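Local coordinates for protein epoxide hydrolase (Aspergillus niger, PDB 3G02) that probably opens epoxide rings with water to give diols, on an alpha/beta-hydrolase scaffold here altered by directed evolution for enantioselectivity, at residues 253-258 / 275-280; 144-149 / 179-184; 63-68 / 293-298; 195-200 / 316-321. The protein carries 9 engineered substitutions. All blocks are in the same frame, centred on the assembly; numbering follows the deposited sequence. Where two conformers were deposited one is given.

The four contacts are all largely buried but differ in chemistry according to their place in the fold. Interaction 2 lies within the alpha/beta core and packs rings and aliphatic groups between a strand and the end of a helix, far from the predicted catalytic residues. Interaction 3, also apolar and remote from them, crosses two helices; its Met65, Ile295 and Leu296 touch Leu275 of interaction 1, so the two share one helical layer. Interactions 1 and 4 border the active site and touch through Met254 and the engineered Val319. Interaction 1 is held by a side-chain hydrogen bond, whereas interaction 4 combines apolar packing around a phenylalanine with an arginine-bound formic acid.

Interaction 1: residues 253-258 / 275-280; sequences AMEHST and LAWIGE
With chi1 at -65° the imidazole of His256 lies beside its own backbone N, while the indole of Trp277 swings anti to its backbone N (chi1 -172°), and these two settings bring ring nitrogen to ring nitrogen between two helices of the cap that covers the catalytic face of the alpha/beta-hydrolase fold. Trp277 NE1 donates to His256 NE2 at 3.0 Å. The N-H...N angle of 154° makes the bond moderately straight, and each nitrogen lies close to the plane of the other ring, so the rings meet rim to rim with neither over the other's face. The single bond thus fixes NE2 as an acceptor and limits the rotation of the imidazole. It also joins helix 251-258 to helix 271-284 and satisfies the N-H of a buried indole.

Around the imidazole, Tyr315, the predicted proton donor, Trp118, Phe308 and Tyr252 approach edge-to-face, which places His256 in the second shell of the predicted active site. Glu255 of the second subunit packs on Trp277, so the contact also borders the dimer interface. Within the same chain, the carboxylate of Glu255 turns away from the indole and its aliphatic root does the touching: Glu255 CB lies 4.3 Å from Trp277 CH2, at the ring's edge.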
loop_
_atom_site.group_PDB
_atom_site.type_symbol
_atom_site.label_atom_id
_atom_site.label_comp_id
_atom_site.label_asym_id
_atom_site.label_seq_id
_atom_site.Cartn_x
_atom_site.Cartn_y
_atom_site.Cartn_z
ATOM N N ALA A 253 1.745 0.254 -6.406
ATOM C CA ALA A 253 3.050 0.375 -7.047
ATOM C C ALA A 253 3.920 1.348 -6.269
ATOM O O ALA A 253 5.119 1.122 -6.091
ATOM C CB ALA A 253 2.886 0.853 -8.493
ATOM N N MET A 254 3.307 2.428 -5.792
ATOM C CA MET A 254 4.027 3.394 -4.965
ATOM C C MET A 254 4.515 2.774 -3.658
ATOM O O MET A 254 5.602 3.094 -3.182
ATOM C CB MET A 254 3.151 4.607 -4.693
ATOM C CG MET A 254 2.849 5.405 -5.956
ATOM S SD MET A 254 4.272 6.075 -6.830
ATOM C CE MET A 254 5.155 6.953 -5.543
ATOM N N GLU A 255 3.713 1.874 -3.092
ATOM C CA GLU A 255 4.117 1.161 -1.882
ATOM C C GLU A 255 5.252 0.181 -2.184
ATOM O O GLU A 255 6.232 0.123 -1.440
ATOM C CB GLU A 255 2.913 0.465 -1.239
ATOM C CG GLU A 255 3.230 -0.283 0.063
ATOM C CD GLU A 255 3.590 0.610 1.244
ATOM O OE1 GLU A 255 3.440 1.850 1.167
ATOM O OE2 GLU A 255 4.035 0.055 2.278
ATOM N N HIS A 256 5.146 -0.558 -3.288
ATOM C CA HIS A 256 6.233 -1.454 -3.711
ATOM C C HIS A 256 7.547 -0.696 -3.913
ATOM O O HIS A 256 8.620 -1.202 -3.580
ATOM C CB HIS A 256 5.919 -2.135 -5.044
ATOM C CG HIS A 256 4.758 -3.082 -5.028
ATOM N ND1 HIS A 256 4.392 -3.787 -6.155
ATOM C CD2 HIS A 256 3.895 -3.459 -4.054
ATOM C CE1 HIS A 256 3.344 -4.543 -5.884
ATOM N NE2 HIS A 256 3.022 -4.365 -4.615
ATOM N N SER A 257 7.441 0.502 -4.482
ATOM C CA SER A 257 8.611 1.318 -4.790
ATOM C C SER A 257 9.262 1.868 -3.529
ATOM O O SER A 257 10.463 1.702 -3.308
ATOM C CB SER A 257 8.224 2.472 -5.710
ATOM O OG SER A 257 9.316 3.359 -5.872
ATOM N N THR A 258 8.449 2.521 -2.703
ATOM C CA THR A 258 8.958 3.287 -1.559
ATOM C C THR A 258 9.211 2.479 -0.293
ATOM O O THR A 258 10.127 2.797 0.476
ATOM C CB THR A 258 8.021 4.448 -1.208
ATOM O OG1 THR A 258 6.719 3.935 -0.882
ATOM C CG2 THR A 258 7.912 5.419 -2.376
ATOM N N LEU A 275 -3.632 -12.749 -0.945
ATOM C CA LEU A 275 -4.781 -12.917 -1.836
ATOM C C LEU A 275 -5.524 -11.600 -2.070
ATOM O O LEU A 275 -5.923 -11.304 -3.196
ATOM C CB LEU A 275 -5.747 -13.980 -1.291
ATOM C CG LEU A 275 -7.071 -14.211 -2.033
ATOM C CD1 LEU A 275 -6.862 -14.745 -3.443
ATOM C CD2 LEU A 275 -7.949 -15.171 -1.244
ATOM N N ALA A 276 -5.713 -10.818 -1.014
ATOM C CA ALA A 276 -6.412 -9.541 -1.145
ATOM C C ALA A 276 -5.641 -8.565 -2.038
ATOM O O ALA A 276 -6.209 -7.960 -2.953
ATOM C CB ALA A 276 -6.680 -8.928 0.222
ATOM N N TRP A 277 -4.343 -8.425 -1.769
ATOM C CA TRP A 277 -3.509 -7.463 -2.487
ATOM C C TRP A 277 -3.356 -7.830 -3.960
ATOM O O TRP A 277 -3.511 -6.976 -4.843
ATOM C CB TRP A 277 -2.145 -7.407 -1.818
ATOM C CG TRP A 277 -1.193 -6.338 -2.300
ATOM C CD1 TRP A 277 -0.249 -6.460 -3.284
ATOM C CD2 TRP A 277 -1.055 -5.009 -1.773
ATOM N NE1 TRP A 277 0.465 -5.287 -3.404
ATOM C CE2 TRP A 277 -0.008 -4.382 -2.491
ATOM C CE3 TRP A 277 -1.711 -4.288 -0.767
ATOM C CZ2 TRP A 277 0.395 -3.067 -2.232
ATOM C CZ3 TRP A 277 -1.315 -2.977 -0.514
ATOM C CH2 TRP A 277 -0.275 -2.380 -1.250
ATOM N N ILE A 278 -3.035 -9.095 -4.223
ATOM C CA ILE A 278 -2.815 -9.562 -5.591
ATOM C C ILE A 278 -4.142 -9.844 -6.299
ATOM O O ILE A 278 -4.310 -9.510 -7.480
ATOM C CB ILE A 278 -1.870 -10.787 -5.619
ATOM C CG1 ILE A 278 -0.463 -10.343 -5.203
ATOM C CG2 ILE A 278 -1.865 -11.447 -6.996
ATOM C CD1 ILE A 278 0.594 -11.426 -5.246
ATOM N N GLY A 279 -5.084 -10.448 -5.577
ATOM C CA GLY A 279 -6.399 -10.751 -6.133
ATOM C C GLY A 279 -7.107 -9.521 -6.661
ATOM O O GLY A 279 -7.779 -9.584 -7.687
ATOM N N GLU A 280 -6.948 -8.389 -5.974
ATOM C CA GLU A 280 -7.544 -7.139 -6.455
ATOM C C GLU A 280 -7.138 -6.873 -7.897
ATOM O O GLU A 280 -7.956 -6.446 -8.712
ATOM C CB GLU A 280 -7.137 -5.952 -5.593
ATOM C CG GLU A 280 -7.885 -4.676 -5.967
ATOM C CD GLU A 280 -7.161 -3.436 -5.514
ATOM O OE1 GLU A 280 -7.009 -3.251 -4.290
ATOM O OE2 GLU A 280 -6.750 -2.635 -6.385
#

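Interaction 2: residues 144-149 / 179-184; sequences HLVVPS and KDLGFG
His144 lays its imidazole beside the phenyl ring of Phe183, with His144 CD2 3.5 Å from Phe183 CE1. The planes are inclined by only 29°, yet the rings are slid so far that they barely overlap, and the centroids stand 5.1 Å apart. Two residues further along the strand, Val146 divides its methyls between two partners. Its CG1, anti to the backbone N (chi1 -177°), meets Leu181 CD1 tip to tip at 3.9 Å. Val146 CG2 touches that same leucine methyl and also reaches the edge of the phenyl ring, 4.0 Å from Phe183 CE2.

The setting is a beta-alpha-beta crossover of the alpha/beta-hydrolase core: strand 143-148 leads to helix 167-180 and on to strand 187-191, passing strand 110-115 in the sheet. Helix 167-180 is closed by a Schellman motif in which Gly182, with positive phi, turns the chain, its N bonded to Lys179 O at 3.0 Å. On either side of Gly182 in sequence, Leu181 and Phe183 both point toward the strand. Phe183 also touches Met178 and Pro111, and Leu181 O sits 3.7 Å above one face of its ring, offset toward the rim.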
loop_
_atom_site.group_PDB
_atom_site.type_symbol
_atom_site.label_atom_id
_atom_site.label_comp_id
_atom_site.label_asym_id
_atom_site.label_seq_id
_atom_site.Cartn_x
_atom_site.Cartn_y
_atom_site.Cartn_z
ATOM N N HIS A 144 12.309 -21.320 -30.951
ATOM C CA HIS A 144 12.603 -21.768 -29.596
ATOM C C HIS A 144 11.846 -20.813 -28.689
ATOM O O HIS A 144 11.954 -19.597 -28.849
ATOM C CB HIS A 144 14.098 -21.677 -29.285
ATOM C CG HIS A 144 14.949 -22.617 -30.082
ATOM N ND1 HIS A 144 14.866 -23.987 -29.955
ATOM C CD2 HIS A 144 15.926 -22.379 -30.988
ATOM C CE1 HIS A 144 15.742 -24.553 -30.766
ATOM N NE2 HIS A 144 16.401 -23.600 -31.399
ATOM N N LEU A 145 11.071 -21.361 -27.760
ATOM C CA LEU A 145 10.277 -20.533 -26.856
ATOM C C LEU A 145 10.777 -20.711 -25.432
ATOM O O LEU A 145 10.575 -21.759 -24.820
ATOM C CB LEU A 145 8.788 -20.866 -26.982
ATOM C CG LEU A 145 8.223 -20.672 -28.395
ATOM C CD1 LEU A 145 7.017 -21.562 -28.613
ATOM C CD2 LEU A 145 7.908 -19.212 -28.683
ATOM N N VAL A 146 11.454 -19.680 -24.930
ATOM C CA VAL A 146 12.027 -19.690 -23.588
ATOM C C VAL A 146 11.232 -18.731 -22.706
ATOM O O VAL A 146 11.055 -17.562 -23.054
ATOM C CB VAL A 146 13.517 -19.262 -23.611
ATOM C CG1 VAL A 146 14.137 -19.347 -22.215
ATOM C CG2 VAL A 146 14.317 -20.121 -24.601
ATOM N N VAL A 147 10.755 -19.248 -21.577
ATOM C CA VAL A 147 9.927 -18.483 -20.644
ATOM C C VAL A 147 10.614 -18.471 -19.271
ATOM O O VAL A 147 10.379 -19.358 -18.441
ATOM C CB VAL A 147 8.501 -19.070 -20.525
ATOM C CG1 VAL A 147 7.624 -18.153 -19.689
ATOM C CG2 VAL A 147 7.876 -19.270 -21.903
ATOM N N PRO A 148 11.480 -17.464 -19.043
ATOM C CA PRO A 148 12.199 -17.430 -17.780
ATOM C C PRO A 148 11.367 -16.900 -16.624
ATOM O O PRO A 148 10.458 -16.083 -16.815
ATOM C CB PRO A 148 13.359 -16.473 -18.066
ATOM C CG PRO A 148 12.857 -15.563 -19.098
ATOM C CD PRO A 148 11.857 -16.344 -19.923
ATOM N N SER A 149 11.692 -17.367 -15.426
ATOM C CA SER A 149 11.224 -16.713 -14.221
ATOM C C SER A 149 12.248 -15.640 -13.908
ATOM O O SER A 149 13.429 -15.936 -13.691
ATOM C CB SER A 149 11.112 -17.703 -13.068
ATOM O OG SER A 149 10.040 -18.605 -13.276
ATOM N N LYS A 179 22.152 -16.486 -24.170
ATOM C CA LYS A 179 23.493 -16.845 -24.643
ATOM C C LYS A 179 23.888 -18.255 -24.201
ATOM O O LYS A 179 24.411 -19.046 -24.999
ATOM C CB LYS A 179 24.524 -15.815 -24.177
ATOM C CG LYS A 179 24.457 -14.516 -24.946
ATOM C CD LYS A 179 25.329 -13.436 -24.331
ATOM C CE LYS A 179 25.366 -12.207 -25.225
ATOM N NZ LYS A 179 25.916 -11.007 -24.526
ATOM N N ASP A 180 23.623 -18.570 -22.936
ATOM C CA ASP A 180 23.888 -19.897 -22.378
ATOM C C ASP A 180 23.162 -21.012 -23.124
ATOM O O ASP A 180 23.686 -22.121 -23.258
ATOM C CB ASP A 180 23.502 -19.942 -20.898
ATOM C CG ASP A 180 24.486 -19.208 -20.009
ATOM O OD1 ASP A 180 25.488 -18.665 -20.522
ATOM O OD2 ASP A 180 24.240 -19.161 -18.787
ATOM N N LEU A 181 21.954 -20.711 -23.599
ATOM C CA LEU A 181 21.143 -21.684 -24.326
ATOM C C LEU A 181 21.531 -21.773 -25.800
ATOM O O LEU A 181 20.948 -22.560 -26.550
ATOM C CB LEU A 181 19.650 -21.367 -24.175
ATOM C CG LEU A 181 19.047 -21.599 -22.788
ATOM C CD1 LEU A 181 17.638 -21.025 -22.724
ATOM C CD2 LEU A 181 19.045 -23.076 -22.423
ATOM N N GLY A 182 22.509 -20.958 -26.200
ATOM C CA GLY A 182 23.094 -21.011 -27.544
ATOM C C GLY A 182 22.626 -19.943 -28.511
ATOM O O GLY A 182 22.798 -20.081 -29.728
ATOM N N PHE A 183 22.046 -18.867 -27.986
ATOM C CA PHE A 183 21.426 -17.861 -28.842
ATOM C C PHE A 183 22.198 -16.540 -28.939
ATOM O O PHE A 183 21.622 -15.496 -29.241
ATOM C CB PHE A 183 19.969 -17.620 -28.419
ATOM C CG PHE A 183 19.168 -18.881 -28.230
ATOM C CD1 PHE A 183 19.208 -19.912 -29.174
ATOM C CD2 PHE A 183 18.350 -19.030 -27.114
ATOM C CE1 PHE A 183 18.454 -21.072 -28.997
ATOM C CE2 PHE A 183 17.593 -20.184 -26.926
ATOM C CZ PHE A 183 17.642 -21.208 -27.868
ATOM N N GLY A 184 23.510 -16.607 -28.710
ATOM C CA GLY A 184 24.389 -15.444 -28.844
ATOM C C GLY A 184 24.346 -14.773 -30.209
ATOM O O GLY A 184 24.566 -13.567 -30.316
#

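Interaction 3: residues 63-68 / 293-298; sequences TTMREK and ETILEM
A crossed pair of helices, one from the N-terminal region of the epoxide hydrolase family and the other from the helical layer that caps the alpha/beta-hydrolase core, meets through Met65 on helix 59-71 and Leu296 on helix 292-304. The axes of the two short segments approach to 10.9 Å and cross at -70°. Backbones so far apart are bridged by side chains, even where they come nearest, at the CA atoms of Met65 and Leu296, which are 8.0 Å apart.

Met65 does most of the reaching. Its chain is bent at both chi2 (-69°) and chi3 (-79°), a curl that presents the terminal methyl to the opposite helix. There Met65 CE rests 3.8 Å from Leu296 CD2, and it lies just as near the branch point of that leucine. The two side chains slide past each other in opposite directions instead of meeting end on. The same methyl also touches the neighbouring residue, 4.0 Å from Ile295 CB, so that one group settles between two side chains of a single helical turn.

No hydrogen bond spans the two segments; the joint is apolar. Leu275 of helix 271-284 packs on both Met65 and Ile295, making this a meeting of three helices, and Phe73 also packs against Leu296. On the other side of helix 59-71, Arg66 points away and bonds to the carbonyls of Val36 and Arg37. At the margin, Lys68 sends its amino end away and contributes only the base of its chain, with Lys68 CB 4.1 Å from Leu296 CD1.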
loop_
_atom_site.group_PDB
_atom_site.type_symbol
_atom_site.label_atom_id
_atom_site.label_comp_id
_atom_site.label_asym_id
_atom_site.label_seq_id
_atom_site.Cartn_x
_atom_site.Cartn_y
_atom_site.Cartn_z
ATOM N N THR A 63 -14.397 -13.473 1.467
ATOM C CA THR A 63 -15.010 -14.538 2.263
ATOM C C THR A 63 -15.186 -15.802 1.423
ATOM O O THR A 63 -14.787 -16.896 1.839
ATOM C CB THR A 63 -16.385 -14.096 2.823
ATOM O OG1 THR A 63 -16.237 -12.873 3.555
ATOM C CG2 THR A 63 -16.988 -15.168 3.739
ATOM N N THR A 64 -15.776 -15.632 0.241
ATOM C CA THR A 64 -16.042 -16.734 -0.693
ATOM C C THR A 64 -14.747 -17.388 -1.176
ATOM O O THR A 64 -14.650 -18.614 -1.241
ATOM C CB THR A 64 -16.885 -16.254 -1.897
ATOM O OG1 THR A 64 -18.158 -15.793 -1.427
ATOM C CG2 THR A 64 -17.107 -17.383 -2.908
ATOM N N MET A 65 -13.748 -16.570 -1.494
ATOM C CA MET A 65 -12.461 -17.096 -1.951
ATOM C C MET A 65 -11.712 -17.842 -0.856
ATOM O O MET A 65 -11.065 -18.855 -1.131
ATOM C CB MET A 65 -11.589 -15.977 -2.524
ATOM C CG MET A 65 -12.111 -15.419 -3.833
ATOM S SD MET A 65 -11.983 -16.582 -5.205
ATOM C CE MET A 65 -10.251 -16.430 -5.641
ATOM N N ARG A 66 -11.803 -17.348 0.383
ATOM C CA ARG A 66 -11.200 -18.030 1.529
ATOM C C ARG A 66 -11.820 -19.412 1.719
ATOM O O ARG A 66 -11.107 -20.390 1.937
ATOM C CB ARG A 66 -11.347 -17.199 2.809
ATOM C CG ARG A 66 -10.730 -17.863 4.035
ATOM C CD ARG A 66 -10.886 -17.014 5.286
ATOM N NE ARG A 66 -10.545 -17.773 6.488
ATOM C CZ ARG A 66 -11.394 -18.566 7.136
ATOM N NH1 ARG A 66 -12.644 -18.708 6.712
ATOM N NH2 ARG A 66 -10.995 -19.221 8.215
ATOM N N GLU A 67 -13.145 -19.480 1.616
ATOM C CA GLU A 67 -13.854 -20.754 1.719
ATOM C C GLU A 67 -13.468 -21.719 0.601
ATOM O O GLU A 67 -13.224 -22.905 0.854
ATOM C CB GLU A 67 -15.368 -20.539 1.750
ATOM C CG GLU A 67 -15.984 -20.817 3.112
ATOM C CD GLU A 67 -15.723 -22.240 3.591
ATOM O OE1 GLU A 67 -14.990 -22.401 4.588
ATOM O OE2 GLU A 67 -16.233 -23.197 2.964
ATOM N N LYS A 68 -13.410 -21.205 -0.626
ATOM C CA LYS A 68 -12.969 -21.984 -1.786
ATOM C C LYS A 68 -11.548 -22.514 -1.599
ATOM O O LYS A 68 -11.265 -23.680 -1.886
ATOM C CB LYS A 68 -13.061 -21.151 -3.068
ATOM C CG LYS A 68 -14.478 -20.980 -3.605
ATOM C CD LYS A 68 -14.496 -20.205 -4.914
ATOM C CE LYS A 68 -15.903 -20.134 -5.489
ATOM N NZ LYS A 68 -15.957 -19.267 -6.700
ATOM N N GLU A 293 -10.492 -20.222 -9.617
ATOM C CA GLU A 293 -9.423 -21.226 -9.545
ATOM C C GLU A 293 -8.073 -20.688 -10.042
ATOM O O GLU A 293 -7.032 -20.961 -9.442
ATOM C CB GLU A 293 -9.832 -22.488 -10.325
ATOM C CG GLU A 293 -8.718 -23.505 -10.612
ATOM C CD GLU A 293 -8.256 -24.293 -9.393
ATOM O OE1 GLU A 293 -8.990 -24.364 -8.383
ATOM O OE2 GLU A 293 -7.141 -24.858 -9.456
ATOM N N THR A 294 -8.095 -19.921 -11.129
ATOM C CA THR A 294 -6.876 -19.328 -11.675
ATOM C C THR A 294 -6.236 -18.372 -10.665
ATOM O O THR A 294 -5.025 -18.418 -10.442
ATOM C CB THR A 294 -7.150 -18.610 -13.008
ATOM O OG1 THR A 294 -7.681 -19.556 -13.945
ATOM C CG2 THR A 294 -5.873 -17.984 -13.573
ATOM N N ILE A 295 -7.055 -17.529 -10.038
ATOM C CA ILE A 295 -6.551 -16.601 -9.027
ATOM C C ILE A 295 -5.932 -17.352 -7.844
ATOM O O ILE A 295 -4.836 -17.008 -7.397
ATOM C CB ILE A 295 -7.637 -15.593 -8.567
ATOM C CG1 ILE A 295 -8.119 -14.761 -9.767
ATOM C CG2 ILE A 295 -7.107 -14.694 -7.443
ATOM C CD1 ILE A 295 -9.173 -13.707 -9.442
ATOM N N LEU A 296 -6.610 -18.394 -7.362
ATOM C CA LEU A 296 -6.066 -19.196 -6.264
ATOM C C LEU A 296 -4.756 -19.896 -6.641
ATOM O O LEU A 296 -3.845 -19.969 -5.823
ATOM C CB LEU A 296 -7.094 -20.204 -5.734
ATOM C CG LEU A 296 -8.311 -19.605 -5.018
ATOM C CD1 LEU A 296 -9.255 -20.711 -4.553
ATOM C CD2 LEU A 296 -7.901 -18.729 -3.833
ATOM N N GLU A 297 -4.661 -20.381 -7.878
ATOM C CA GLU A 297 -3.430 -20.990 -8.378
ATOM C C GLU A 297 -2.266 -20.000 -8.359
ATOM O O GLU A 297 -1.184 -20.307 -7.856
ATOM C CB GLU A 297 -3.620 -21.519 -9.808
ATOM C CG GLU A 297 -4.451 -22.791 -9.902
ATOM C CD GLU A 297 -4.817 -23.169 -11.332
ATOM O OE1 GLU A 297 -4.544 -22.390 -12.270
ATOM O OE2 GLU A 297 -5.377 -24.269 -11.513
ATOM N N MET A 298 -2.493 -18.810 -8.913
ATOM C CA MET A 298 -1.433 -17.803 -9.024
ATOM C C MET A 298 -0.980 -17.295 -7.664
ATOM O O MET A 298 0.215 -17.126 -7.420
ATOM C CB MET A 298 -1.867 -16.626 -9.902
ATOM C CG MET A 298 -2.214 -16.995 -11.343
ATOM S SD MET A 298 -0.986 -18.034 -12.172
ATOM C CE MET A 298 -1.427 -17.749 -13.895
#

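Interaction 4: residues 195-200 / 316-321; sequences GSFVGR and REWVPT. Engineered in segment 316-321: Trp318 (natural residue Thr), Val319 (natural residue Thr). With FMT (formic acid), chain D.
At the predicted active site, Phe197, one turn beyond the predicted nucleophile Asp193, packs against Trp318 of helix 315-318, which also carries the predicted proton donor Tyr315, and against Thr321, three residues on. Trp318 is an engineered residue, a threonine in the natural enzyme. Its indole presents an edge to the phenylalanine, with Trp318 CD1 3.9 Å from Phe197 CB. With its CG anti to the backbone N (chi1 -161°), the phenyl ring of Phe197 extends past the indole toward Thr321, whose methyl meets it obliquely: Thr321 CG2 is 3.7 Å from Phe197 CZ. The hydroxyl of Thr321 is turned back on its own chain, where Thr321 OG1 donates to Trp318 O at 2.6 Å and ties Thr321 back to Trp318.

Beyond Phe197 a formic acid molecule, probably from the crystallisation liquor, is gripped by Arg200. Arg200 NE donates to its O2 at 2.7 Å with an angle of 158°, while Arg200 NH2 adds a weak bond to that oxygen; Asn218 N also bonds the molecule. The bend of Arg200 at chi3 (-68°) helps turn the guanidinium edge to it. Gly195 fits the GxDxG pattern of a nucleophile elbow, the strand-to-helix turn typical of the alpha/beta-hydrolase fold.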
loop_
_atom_site.group_PDB
_atom_site.type_symbol
_atom_site.label_atom_id
_atom_site.label_comp_id
_atom_site.label_asym_id
_atom_site.label_seq_id
_atom_site.Cartn_x
_atom_site.Cartn_y
_atom_site.Cartn_z
ATOM N N GLY A 195 8.348 -6.893 -17.672
ATOM C CA GLY A 195 9.069 -7.559 -18.755
ATOM C C GLY A 195 9.238 -6.711 -20.007
ATOM O O GLY A 195 10.197 -6.904 -20.752
ATOM N N SER A 196 8.298 -5.797 -20.253
ATOM C CA SER A 196 8.416 -4.858 -21.374
ATOM C C SER A 196 9.629 -3.966 -21.197
ATOM O O SER A 196 10.405 -3.774 -22.135
ATOM C CB SER A 196 7.162 -3.995 -21.524
ATOM O OG SER A 196 6.119 -4.705 -22.162
ATOM N N PHE A 197 9.797 -3.428 -19.989
ATOM C CA PHE A 197 10.918 -2.532 -19.728
ATOM C C PHE A 197 12.239 -3.287 -19.796
ATOM O O PHE A 197 13.207 -2.775 -20.351
ATOM C CB PHE A 197 10.784 -1.744 -18.420
ATOM C CG PHE A 197 11.673 -0.529 -18.376
ATOM C CD1 PHE A 197 11.216 0.699 -18.847
ATOM C CD2 PHE A 197 12.986 -0.626 -17.921
ATOM C CE1 PHE A 197 12.045 1.821 -18.836
ATOM C CE2 PHE A 197 13.824 0.493 -17.900
ATOM C CZ PHE A 197 13.351 1.714 -18.359
ATOM N N VAL A 198 12.269 -4.504 -19.255
ATOM C CA VAL A 198 13.425 -5.389 -19.430
ATOM C C VAL A 198 13.680 -5.606 -20.925
ATOM O O VAL A 198 14.819 -5.477 -21.389
ATOM C CB VAL A 198 13.240 -6.730 -18.687
ATOM C CG1 VAL A 198 14.424 -7.669 -18.930
ATOM C CG2 VAL A 198 13.071 -6.483 -17.193
ATOM N N GLY A 199 12.617 -5.891 -21.678
ATOM C CA GLY A 199 12.713 -6.034 -23.135
ATOM C C GLY A 199 13.234 -4.795 -23.849
ATOM O O GLY A 199 14.025 -4.906 -24.792
ATOM N N ARG A 200 12.792 -3.620 -23.410
ATOM C CA ARG A 200 13.276 -2.356 -23.962
ATOM C C ARG A 200 14.787 -2.227 -23.768
ATOM O O ARG A 200 15.509 -1.889 -24.709
ATOM C CB ARG A 200 12.550 -1.163 -23.326
ATOM C CG ARG A 200 13.016 0.199 -23.848
ATOM C CD ARG A 200 12.102 1.339 -23.411
ATOM N NE ARG A 200 10.785 1.261 -24.044
ATOM C CZ ARG A 200 10.479 1.776 -25.233
ATOM N NH1 ARG A 200 11.394 2.427 -25.948
ATOM N NH2 ARG A 200 9.247 1.646 -25.710
ATOM N N ARG A 316 11.200 0.259 -7.409
ATOM C CA ARG A 316 11.873 1.521 -7.081
ATOM C C ARG A 316 12.579 2.144 -8.288
ATOM O O ARG A 316 12.855 3.343 -8.286
ATOM C CB ARG A 316 12.818 1.367 -5.890
ATOM C CG ARG A 316 13.858 0.277 -6.023
ATOM C CD ARG A 316 14.608 0.172 -4.724
ATOM N NE ARG A 316 15.515 -0.969 -4.642
ATOM C CZ ARG A 316 15.177 -2.174 -4.191
ATOM N NH1 ARG A 316 13.930 -2.427 -3.806
ATOM N NH2 ARG A 316 16.087 -3.135 -4.132
ATOM N N GLU A 317 12.847 1.335 -9.314
ATOM C CA GLU A 317 13.358 1.841 -10.594
ATOM C C GLU A 317 12.261 1.972 -11.655
ATOM O O GLU A 317 12.319 2.861 -12.508
ATOM C CB GLU A 317 14.470 0.942 -11.132
ATOM C CG GLU A 317 15.738 0.940 -10.299
ATOM C CD GLU A 317 16.928 0.355 -11.038
ATOM O OE1 GLU A 317 16.723 -0.280 -12.096
ATOM O OE2 GLU A 317 18.067 0.538 -10.555
ATOM N N TRP A 318 11.271 1.083 -11.611
ATOM C CA TRP A 318 10.245 1.019 -12.657
ATOM C C TRP A 318 9.185 2.121 -12.555
ATOM O O TRP A 318 8.723 2.629 -13.579
ATOM C CB TRP A 318 9.592 -0.370 -12.671
ATOM C CG TRP A 318 8.679 -0.645 -13.843
ATOM C CD1 TRP A 318 9.013 -0.646 -15.173
ATOM C CD2 TRP A 318 7.292 -0.993 -13.780
ATOM N NE1 TRP A 318 7.915 -0.962 -15.937
ATOM C CE2 TRP A 318 6.846 -1.179 -15.109
ATOM C CE3 TRP A 318 6.378 -1.162 -12.728
ATOM C CZ2 TRP A 318 5.526 -1.525 -15.414
ATOM C CZ3 TRP A 318 5.068 -1.502 -13.034
ATOM C CH2 TRP A 318 4.655 -1.682 -14.369
ATOM N N VAL A 319 8.811 2.470 -11.326
ATOM C CA VAL A 319 7.817 3.516 -11.077
ATOM C C VAL A 319 8.243 4.890 -11.650
ATOM O O VAL A 319 7.445 5.531 -12.340
ATOM C CB VAL A 319 7.409 3.574 -9.572
ATOM C CG1 VAL A 319 6.603 4.824 -9.260
ATOM C CG2 VAL A 319 6.613 2.330 -9.192
ATOM N N PRO A 320 9.498 5.330 -11.390
ATOM C CA PRO A 320 10.009 6.574 -12.010
ATOM C C PRO A 320 9.912 6.616 -13.542
ATOM O O PRO A 320 9.703 7.694 -14.104
ATOM C CB PRO A 320 11.481 6.601 -11.584
ATOM C CG PRO A 320 11.516 5.839 -10.319
ATOM C CD PRO A 320 10.525 4.734 -10.507
ATOM N N THR A 321 10.050 5.463 -14.202
ATOM C CA THR A 321 9.973 5.392 -15.666
ATOM C C THR A 321 8.538 5.557 -16.163
ATOM O O THR A 321 8.306 5.941 -17.314
ATOM C CB THR A 321 10.571 4.075 -16.234
ATOM O OG1 THR A 321 9.705 2.969 -15.937
ATOM C CG2 THR A 321 11.966 3.814 -15.672
HETATM C C FMT D . 8.308 -0.256 -21.837
HETATM O O1 FMT D . 7.394 -0.167 -21.017
HETATM O O2 FMT D . 8.461 0.528 -22.775
#